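Long-range contact in shikimate kinase (Aquifex aeolicus, PDB 2PT5), which probably phosphorylates the 3-hydroxyl group of shikimate with ATP and magnesium, the fifth of seven steps to chorismate, precursor of the aromatic amino acids: residues K91-V105 with R134-E147. Sequence-based numbering, arbitrary orientation.
Sequences KSRGTTVFIDIPFEV and RKIYSKADIKVKGE
Phe98 and Tyr137 show how an aromatic ring can join a helix to the sheet beside it. With chi1 at 172°, the Phe98 ring swings away from its own backbone N and against Tyr137 of helix 127-137. Phe98 CB starts against the methyl carbon of Ala140, CB, at 3.5 Å. CG and CD1 then face Tyr137 CB, while CD2 passes the Tyr137 carbonyl and Lys143 CG. Phe98 CE1 is 3.4 Å from Tyr137 CB, CE2 nears Ser138 OG, and CZ ends by Arg134 CG. Tyr137 CB thus sits over the ring centre, a CH-pi contact, and Asp100 CB covers the opposite face nearer the rim; Tyr137 OH hydrogen-bonds the backbone O of Gly78, a residue thought to bind shikimate. Beyond the ring, Arg134 grips the Asp100 carboxylate side-on: NE bonds OD2 at 2.9 Å and NH2 bonds OD1 at 2.7 Å, the two planes 36° apart. Lys143 NZ meets Asp100 OD1 on its anti side, also at 2.7 Å, so two cations probably stabilise the negative charge. At the other end Thr96 and Asp141 interlock: Asp141 N donates to Thr96 OG1, and Thr96 N to Asp141 OD1 at 2.9 Å. Between these ends, strand 142-145 pairs in parallel with strand 95-100 and forms the edge of the 2-3-1-4-5 sheet characteristic of shikimate kinase and related P-loop kinases.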
ATOM      1  N   LYS A  91      -7.494   6.020  -8.763  1.00 40.82           N
ATOM      2  CA  LYS A  91      -8.892   6.419  -8.695  1.00 42.20           C
ATOM      3  C   LYS A  91      -9.589   6.334 -10.054  1.00 44.43           C
ATOM      4  O   LYS A  91     -10.799   6.102 -10.124  1.00 45.83           O
ATOM      5  CB  LYS A  91      -9.007   7.837  -8.137  1.00 42.19           C
ATOM      6  CG  LYS A  91      -8.494   7.979  -6.714  1.00 39.83           C
ATOM      7  CD  LYS A  91      -8.786   9.356  -6.146  1.00 43.81           C
ATOM      8  CE  LYS A  91      -8.422   9.434  -4.672  1.00 36.12           C
ATOM      9  NZ  LYS A  91      -8.838  10.729  -4.083  1.00 42.49           N
ATOM     10  N   SER A  92      -8.833   6.513 -11.131  1.00 41.71           N
ATOM     11  CA  SER A  92      -9.416   6.446 -12.467  1.00 49.88           C
ATOM     12  C   SER A  92      -9.605   5.007 -12.931  1.00 49.74           C
ATOM     13  O   SER A  92     -10.134   4.767 -14.015  1.00 52.31           O
ATOM     14  CB  SER A  92      -8.539   7.185 -13.479  1.00 48.35           C
ATOM     15  OG  SER A  92      -7.293   6.531 -13.666  1.00 51.62           O
ATOM     16  N   ARG A  93      -9.167   4.057 -12.112  1.00 47.75           N
ATOM     17  CA  ARG A  93      -9.290   2.647 -12.450  1.00 43.54           C
ATOM     18  C   ARG A  93     -10.179   1.901 -11.452  1.00 43.57           C
ATOM     19  O   ARG A  93     -10.811   0.906 -11.803  1.00 42.88           O
ATOM     20  CB  ARG A  93      -7.901   2.001 -12.516  1.00 48.38           C
ATOM     21  CG  ARG A  93      -7.000   2.594 -13.593  1.00 51.49           C
ATOM     22  CD  ARG A  93      -7.617   2.383 -14.971  1.00 59.05           C
ATOM     23  NE  ARG A  93      -7.209   3.402 -15.937  1.00 60.68           N
ATOM     24  CZ  ARG A  93      -6.251   3.246 -16.844  1.00 56.32           C
ATOM     25  NH1 ARG A  93      -5.963   4.236 -17.671  1.00 57.92           N
ATOM     26  NH2 ARG A  93      -5.591   2.100 -16.937  1.00 57.89           N
ATOM     27  N   GLY A  94     -10.237   2.385 -10.213  1.00 39.60           N
ATOM     28  CA  GLY A  94     -11.063   1.722  -9.226  1.00 37.57           C
ATOM     29  C   GLY A  94     -11.203   2.417  -7.883  1.00 41.10           C
ATOM     30  O   GLY A  94     -11.150   3.645  -7.785  1.00 34.93           O
ATOM     31  N   THR A  95     -11.390   1.612  -6.841  1.00 37.46           N
ATOM     32  CA  THR A  95     -11.557   2.118  -5.486  1.00 35.19           C
ATOM     33  C   THR A  95     -10.253   2.012  -4.706  1.00 35.72           C
ATOM     34  O   THR A  95      -9.619   0.949  -4.667  1.00 31.97           O
ATOM     35  CB  THR A  95     -12.654   1.330  -4.741  1.00 38.01           C
ATOM     36  OG1 THR A  95     -13.871   1.402  -5.488  1.00 41.81           O
ATOM     37  CG2 THR A  95     -12.887   1.902  -3.343  1.00 38.50           C
ATOM     38  N   THR A  96      -9.853   3.125  -4.097  1.00 29.46           N
ATOM     39  CA  THR A  96      -8.634   3.182  -3.311  1.00 30.04           C
ATOM     40  C   THR A  96      -9.051   3.071  -1.856  1.00 32.11           C
ATOM     41  O   THR A  96     -10.013   3.708  -1.428  1.00 31.31           O
ATOM     42  CB  THR A  96      -7.852   4.495  -3.569  1.00 33.63           C
ATOM     43  OG1 THR A  96      -8.725   5.625  -3.437  1.00 34.82           O
ATOM     44  CG2 THR A  96      -7.261   4.484  -4.971  1.00 33.10           C
ATOM     45  N   VAL A  97      -8.343   2.229  -1.112  1.00 31.39           N
ATOM     46  CA  VAL A  97      -8.654   1.984   0.292  1.00 33.24           C
ATOM     47  C   VAL A  97      -7.453   2.240   1.187  1.00 32.16           C
ATOM     48  O   VAL A  97      -6.409   1.595   1.048  1.00 30.02           O
ATOM     49  CB  VAL A  97      -9.109   0.521   0.525  1.00 27.77           C
ATOM     50  CG1 VAL A  97      -9.561   0.342   1.958  1.00 33.54           C
ATOM     51  CG2 VAL A  97     -10.230   0.157  -0.442  1.00 32.54           C
ATOM     52  N   PHE A  98      -7.617   3.165   2.124  1.00 27.86           N
ATOM     53  CA  PHE A  98      -6.546   3.504   3.045  1.00 32.55           C
ATOM     54  C   PHE A  98      -6.736   2.764   4.358  1.00 30.18           C
ATOM     55  O   PHE A  98      -7.720   2.967   5.066  1.00 30.83           O
ATOM     56  CB  PHE A  98      -6.509   5.031   3.275  1.00 32.18           C
ATOM     57  CG  PHE A  98      -5.559   5.480   4.372  1.00 30.33           C
ATOM     58  CD1 PHE A  98      -4.369   4.798   4.627  1.00 30.00           C
ATOM     59  CD2 PHE A  98      -5.849   6.620   5.128  1.00 34.95           C
ATOM     60  CE1 PHE A  98      -3.484   5.239   5.613  1.00 30.13           C
ATOM     61  CE2 PHE A  98      -4.968   7.075   6.121  1.00 30.46           C
ATOM     62  CZ  PHE A  98      -3.785   6.385   6.364  1.00 33.96           C
ATOM     63  N   ILE A  99      -5.799   1.875   4.658  1.00 31.30           N
ATOM     64  CA  ILE A  99      -5.836   1.123   5.903  1.00 31.29           C
ATOM     65  C   ILE A  99      -4.985   1.959   6.850  1.00 34.52           C
ATOM     66  O   ILE A  99      -3.751   1.917   6.826  1.00 25.96           O
ATOM     67  CB  ILE A  99      -5.243  -0.274   5.712  1.00 30.01           C
ATOM     68  CG1 ILE A  99      -6.073  -1.030   4.670  1.00 32.06           C
ATOM     69  CG2 ILE A  99      -5.225  -1.009   7.035  1.00 24.75           C
ATOM     70  CD1 ILE A  99      -5.464  -2.361   4.225  1.00 37.73           C
ATOM     71  N   ASP A 100      -5.683   2.729   7.675  1.00 37.14           N
ATOM     72  CA  ASP A 100      -5.085   3.675   8.611  1.00 35.07           C
ATOM     73  C   ASP A 100      -4.689   3.160   9.993  1.00 34.00           C
ATOM     74  O   ASP A 100      -5.502   2.574  10.696  1.00 31.37           O
ATOM     75  CB  ASP A 100      -6.068   4.836   8.788  1.00 34.83           C
ATOM     76  CG  ASP A 100      -5.456   6.029   9.493  1.00 35.80           C
ATOM     77  OD1 ASP A 100      -6.222   6.783  10.124  1.00 42.06           O
ATOM     78  OD2 ASP A 100      -4.226   6.225   9.398  1.00 36.40           O
ATOM     79  N   ILE A 101      -3.433   3.388  10.369  1.00 30.18           N
ATOM     80  CA  ILE A 101      -2.939   3.033  11.698  1.00 33.80           C
ATOM     81  C   ILE A 101      -2.342   4.310  12.295  1.00 33.80           C
ATOM     82  O   ILE A 101      -1.708   5.102  11.587  1.00 28.68           O
ATOM     83  CB  ILE A 101      -1.829   1.951  11.669  1.00 36.06           C
ATOM     84  CG1 ILE A 101      -0.733   2.348  10.685  1.00 37.29           C
ATOM     85  CG2 ILE A 101      -2.433   0.588  11.341  1.00 36.17           C
ATOM     86  CD1 ILE A 101       0.464   1.408  10.693  1.00 41.71           C
ATOM     87  N   PRO A 102      -2.551   4.536  13.602  1.00 30.62           N
ATOM     88  CA  PRO A 102      -2.039   5.716  14.309  1.00 31.81           C
ATOM     89  C   PRO A 102      -0.516   5.694  14.454  1.00 32.10           C
ATOM     90  O   PRO A 102       0.109   4.637  14.344  1.00 33.11           O
ATOM     91  CB  PRO A 102      -2.758   5.648  15.653  1.00 33.35           C
ATOM     92  CG  PRO A 102      -2.918   4.166  15.867  1.00 35.87           C
ATOM     93  CD  PRO A 102      -3.349   3.685  14.503  1.00 31.69           C
ATOM     94  N   PHE A 103       0.077   6.858  14.707  1.00 28.31           N
ATOM     95  CA  PHE A 103       1.532   6.952  14.826  1.00 30.03           C
ATOM     96  C   PHE A 103       2.142   5.961  15.811  1.00 29.11           C
ATOM     97  O   PHE A 103       3.174   5.372  15.517  1.00 28.85           O
ATOM     98  CB  PHE A 103       1.952   8.380  15.211  1.00 30.51           C
ATOM     99  CG  PHE A 103       3.444   8.648  15.083  1.00 33.47           C
ATOM    100  CD1 PHE A 103       4.113   8.414  13.880  1.00 32.13           C
ATOM    101  CD2 PHE A 103       4.162   9.204  16.145  1.00 32.09           C
ATOM    102  CE1 PHE A 103       5.477   8.734  13.731  1.00 29.03           C
ATOM    103  CE2 PHE A 103       5.524   9.528  16.006  1.00 29.87           C
ATOM    104  CZ  PHE A 103       6.179   9.292  14.796  1.00 30.79           C
ATOM    105  N   GLU A 104       1.516   5.764  16.971  1.00 32.29           N
ATOM    106  CA  GLU A 104       2.073   4.839  17.957  1.00 31.16           C
ATOM    107  C   GLU A 104       2.142   3.398  17.437  1.00 34.14           C
ATOM    108  O   GLU A 104       3.075   2.665  17.763  1.00 36.16           O
ATOM    109  CB  GLU A 104       1.288   4.893  19.288  1.00 28.44           C
ATOM    110  CG  GLU A 104      -0.133   4.353  19.218  1.00 28.25           C
ATOM    111  CD  GLU A 104      -1.162   5.425  18.933  1.00 32.94           C
ATOM    112  OE1 GLU A 104      -0.786   6.516  18.442  1.00 33.64           O
ATOM    113  OE2 GLU A 104      -2.355   5.167  19.191  1.00 36.08           O
ATOM    114  N   VAL A 105       1.168   2.990  16.626  1.00 32.07           N
ATOM    115  CA  VAL A 105       1.158   1.635  16.072  1.00 31.02           C
ATOM    116  C   VAL A 105       2.249   1.516  15.010  1.00 32.50           C
ATOM    117  O   VAL A 105       2.981   0.527  14.950  1.00 31.43           O
ATOM    118  CB  VAL A 105      -0.201   1.299  15.433  1.00 30.08           C
ATOM    119  CG1 VAL A 105      -0.106  -0.013  14.663  1.00 30.42           C
ATOM    120  CG2 VAL A 105      -1.271   1.194  16.520  1.00 35.39           C
ATOM    121  N   ARG A 134       0.728  10.358   5.346  1.00 26.84           N
ATOM    122  CA  ARG A 134      -0.634  10.111   5.822  1.00 30.44           C
ATOM    123  C   ARG A 134      -1.653  11.104   5.240  1.00 29.65           C
ATOM    124  O   ARG A 134      -2.829  10.776   5.066  1.00 30.64           O
ATOM    125  CB  ARG A 134      -0.677  10.152   7.359  1.00 32.59           C
ATOM    126  CG  ARG A 134      -2.027   9.765   7.942  1.00 31.95           C
ATOM    127  CD  ARG A 134      -1.943   9.361   9.420  1.00 35.67           C
ATOM    128  NE  ARG A 134      -3.251   8.936   9.915  1.00 39.42           N
ATOM    129  CZ  ARG A 134      -4.253   9.762  10.227  1.00 52.02           C
ATOM    130  NH1 ARG A 134      -4.106  11.081  10.113  1.00 52.97           N
ATOM    131  NH2 ARG A 134      -5.428   9.272  10.608  1.00 47.49           N
ATOM    132  N   LYS A 135      -1.202  12.318   4.946  1.00 29.71           N
ATOM    133  CA  LYS A 135      -2.070  13.344   4.371  1.00 29.82           C
ATOM    134  C   LYS A 135      -2.485  12.911   2.964  1.00 29.90           C
ATOM    135  O   LYS A 135      -3.607  13.173   2.520  1.00 30.01           O
ATOM    136  CB  LYS A 135      -1.335  14.691   4.301  1.00 27.81           C
ATOM    137  CG  LYS A 135      -1.192  15.392   5.645  1.00 34.78           C
ATOM    138  CD  LYS A 135      -0.344  16.670   5.545  1.00 34.93           C
ATOM    139  CE  LYS A 135      -0.127  17.288   6.923  1.00 32.04           C
ATOM    140  NZ  LYS A 135       0.945  18.338   6.946  1.00 36.98           N
ATOM    141  N   ILE A 136      -1.571  12.251   2.264  1.00 27.71           N
ATOM    142  CA  ILE A 136      -1.869  11.778   0.924  1.00 31.73           C
ATOM    143  C   ILE A 136      -2.773  10.541   1.048  1.00 34.69           C
ATOM    144  O   ILE A 136      -3.805  10.451   0.388  1.00 35.33           O
ATOM    145  CB  ILE A 136      -0.578  11.411   0.163  1.00 34.54           C
ATOM    146  CG1 ILE A 136       0.380  12.615   0.140  1.00 33.83           C
ATOM    147  CG2 ILE A 136      -0.922  10.962  -1.251  1.00 30.95           C
ATOM    148  CD1 ILE A 136      -0.210  13.877  -0.482  1.00 31.07           C
ATOM    149  N   TYR A 137      -2.393   9.598   1.906  1.00 35.20           N
ATOM    150  CA  TYR A 137      -3.203   8.395   2.093  1.00 35.14           C
ATOM    151  C   TYR A 137      -4.660   8.765   2.347  1.00 36.10           C
ATOM    152  O   TYR A 137      -5.573   8.148   1.791  1.00 36.50           O
ATOM    153  CB  TYR A 137      -2.703   7.565   3.282  1.00 28.21           C
ATOM    154  CG  TYR A 137      -1.325   6.960   3.139  1.00 26.75           C
ATOM    155  CD1 TYR A 137      -0.836   6.560   1.899  1.00 25.98           C
ATOM    156  CD2 TYR A 137      -0.516   6.763   4.262  1.00 27.99           C
ATOM    157  CE1 TYR A 137       0.430   5.983   1.775  1.00 25.28           C
ATOM    158  CE2 TYR A 137       0.748   6.189   4.152  1.00 28.93           C
ATOM    159  CZ  TYR A 137       1.214   5.801   2.905  1.00 25.93           C
ATOM    160  OH  TYR A 137       2.479   5.272   2.782  1.00 31.90           O
ATOM    161  N   SER A 138      -4.870   9.783   3.184  1.00 36.66           N
ATOM    162  CA  SER A 138      -6.217  10.232   3.546  1.00 37.04           C
ATOM    163  C   SER A 138      -7.074  10.664   2.370  1.00 35.62           C
ATOM    164  O   SER A 138      -8.269  10.876   2.528  1.00 34.53           O
ATOM    165  CB  SER A 138      -6.154  11.388   4.562  1.00 41.42           C
ATOM    166  OG  SER A 138      -5.605  10.970   5.803  1.00 38.79           O
ATOM    167  N   LYS A 139      -6.473  10.804   1.193  1.00 36.65           N
ATOM    168  CA  LYS A 139      -7.229  11.212   0.016  1.00 38.00           C
ATOM    169  C   LYS A 139      -7.933  10.014  -0.624  1.00 39.37           C
ATOM    170  O   LYS A 139      -8.585  10.143  -1.658  1.00 37.47           O
ATOM    171  CB  LYS A 139      -6.293  11.884  -0.997  1.00 40.02           C
ATOM    172  CG  LYS A 139      -5.676  13.185  -0.484  1.00 39.89           C
ATOM    173  CD  LYS A 139      -4.722  13.800  -1.494  1.00 42.96           C
ATOM    174  CE  LYS A 139      -4.277  15.188  -1.051  1.00 38.61           C
ATOM    175  NZ  LYS A 139      -5.435  16.119  -0.924  1.00 41.39           N
ATOM    176  N   ALA A 140      -7.810   8.856   0.020  1.00 36.10           N
ATOM    177  CA  ALA A 140      -8.402   7.613  -0.466  1.00 38.89           C
ATOM    178  C   ALA A 140      -9.931   7.620  -0.471  1.00 40.94           C
ATOM    179  O   ALA A 140     -10.561   8.268   0.363  1.00 42.79           O
ATOM    180  CB  ALA A 140      -7.899   6.444   0.387  1.00 36.75           C
ATOM    181  N   ASP A 141     -10.520   6.886  -1.408  1.00 37.60           N
ATOM    182  CA  ASP A 141     -11.970   6.787  -1.505  1.00 38.53           C
ATOM    183  C   ASP A 141     -12.524   6.254  -0.188  1.00 41.46           C
ATOM    184  O   ASP A 141     -13.492   6.790   0.362  1.00 41.93           O
ATOM    185  CB  ASP A 141     -12.360   5.827  -2.631  1.00 38.42           C
ATOM    186  CG  ASP A 141     -11.908   6.312  -3.989  1.00 39.92           C
ATOM    187  OD1 ASP A 141     -11.235   5.543  -4.710  1.00 38.39           O
ATOM    188  OD2 ASP A 141     -12.236   7.464  -4.339  1.00 43.51           O
ATOM    189  N   ILE A 142     -11.895   5.198   0.318  1.00 39.00           N
ATOM    190  CA  ILE A 142     -12.334   4.574   1.562  1.00 40.60           C
ATOM    191  C   ILE A 142     -11.201   4.504   2.584  1.00 39.41           C
ATOM    192  O   ILE A 142     -10.056   4.198   2.242  1.00 37.44           O
ATOM    193  CB  ILE A 142     -12.849   3.137   1.306  1.00 40.02           C
ATOM    194  CG1 ILE A 142     -13.893   3.147   0.185  1.00 39.69           C
ATOM    195  CG2 ILE A 142     -13.462   2.567   2.574  1.00 35.23           C
ATOM    196  CD1 ILE A 142     -14.328   1.753  -0.256  1.00 38.33           C
ATOM    197  N   LYS A 143     -11.536   4.782   3.839  1.00 37.21           N
ATOM    198  CA  LYS A 143     -10.563   4.756   4.926  1.00 40.42           C
ATOM    199  C   LYS A 143     -11.086   3.854   6.035  1.00 38.11           C
ATOM    200  O   LYS A 143     -12.186   4.051   6.519  1.00 41.59           O
ATOM    201  CB  LYS A 143     -10.346   6.173   5.470  1.00 40.56           C
ATOM    202  CG  LYS A 143      -9.473   6.242   6.722  1.00 47.98           C
ATOM    203  CD  LYS A 143      -9.431   7.660   7.299  1.00 51.23           C
ATOM    204  CE  LYS A 143      -8.509   7.756   8.507  1.00 51.91           C
ATOM    205  NZ  LYS A 143      -8.927   6.882   9.645  1.00 59.59           N
ATOM    206  N   VAL A 144     -10.295   2.863   6.433  1.00 38.91           N
ATOM    207  CA  VAL A 144     -10.698   1.939   7.487  1.00 37.39           C
ATOM    208  C   VAL A 144      -9.633   1.846   8.580  1.00 38.66           C
ATOM    209  O   VAL A 144      -8.452   2.091   8.328  1.00 37.81           O
ATOM    210  CB  VAL A 144     -10.956   0.521   6.913  1.00 32.65           C
ATOM    211  CG1 VAL A 144     -12.048   0.576   5.852  1.00 32.84           C
ATOM    212  CG2 VAL A 144      -9.678  -0.036   6.317  1.00 33.55           C
ATOM    213  N   LYS A 145     -10.065   1.485   9.785  1.00 41.04           N
ATOM    214  CA  LYS A 145      -9.189   1.346  10.946  1.00 45.54           C
ATOM    215  C   LYS A 145      -8.335   0.086  10.792  1.00 43.67           C
ATOM    216  O   LYS A 145      -8.854  -1.026  10.839  1.00 41.25           O
ATOM    217  CB  LYS A 145     -10.042   1.229  12.210  1.00 56.58           C
ATOM    218  CG  LYS A 145      -9.409   1.786  13.469  1.00 70.76           C
ATOM    219  CD  LYS A 145      -9.860   3.220  13.710  1.00 82.00           C
ATOM    220  CE  LYS A 145      -9.461   3.698  15.101  1.00 88.87           C
ATOM    221  NZ  LYS A 145     -10.044   2.838  16.172  1.00 91.63           N
ATOM    222  N   GLY A 146      -7.029   0.262  10.619  1.00 42.84           N
ATOM    223  CA  GLY A 146      -6.148  -0.880  10.436  1.00 43.40           C
ATOM    224  C   GLY A 146      -5.450  -1.376  11.685  1.00 44.71           C
ATOM    225  O   GLY A 146      -4.538  -2.202  11.613  1.00 42.42           O
ATOM    226  N   GLU A 147      -5.867  -0.859  12.835  1.00 47.26           N
ATOM    227  CA  GLU A 147      -5.281  -1.269  14.099  1.00 50.63           C
ATOM    228  C   GLU A 147      -5.868  -2.624  14.476  1.00 49.36           C
ATOM    229  O   GLU A 147      -5.247  -3.402  15.195  1.00 53.03           O
ATOM    230  CB  GLU A 147      -5.574  -0.224  15.189  1.00 50.28           C
ATOM    231  CG  GLU A 147      -5.231  -0.689  16.604  1.00 56.96           C
ATOM    232  CD  GLU A 147      -4.942   0.458  17.556  1.00 60.28           C
ATOM    233  OE1 GLU A 147      -5.530   1.549  17.382  1.00 61.89           O
ATOM    234  OE2 GLU A 147      -4.134   0.261  18.489  1.00 57.35           O
TER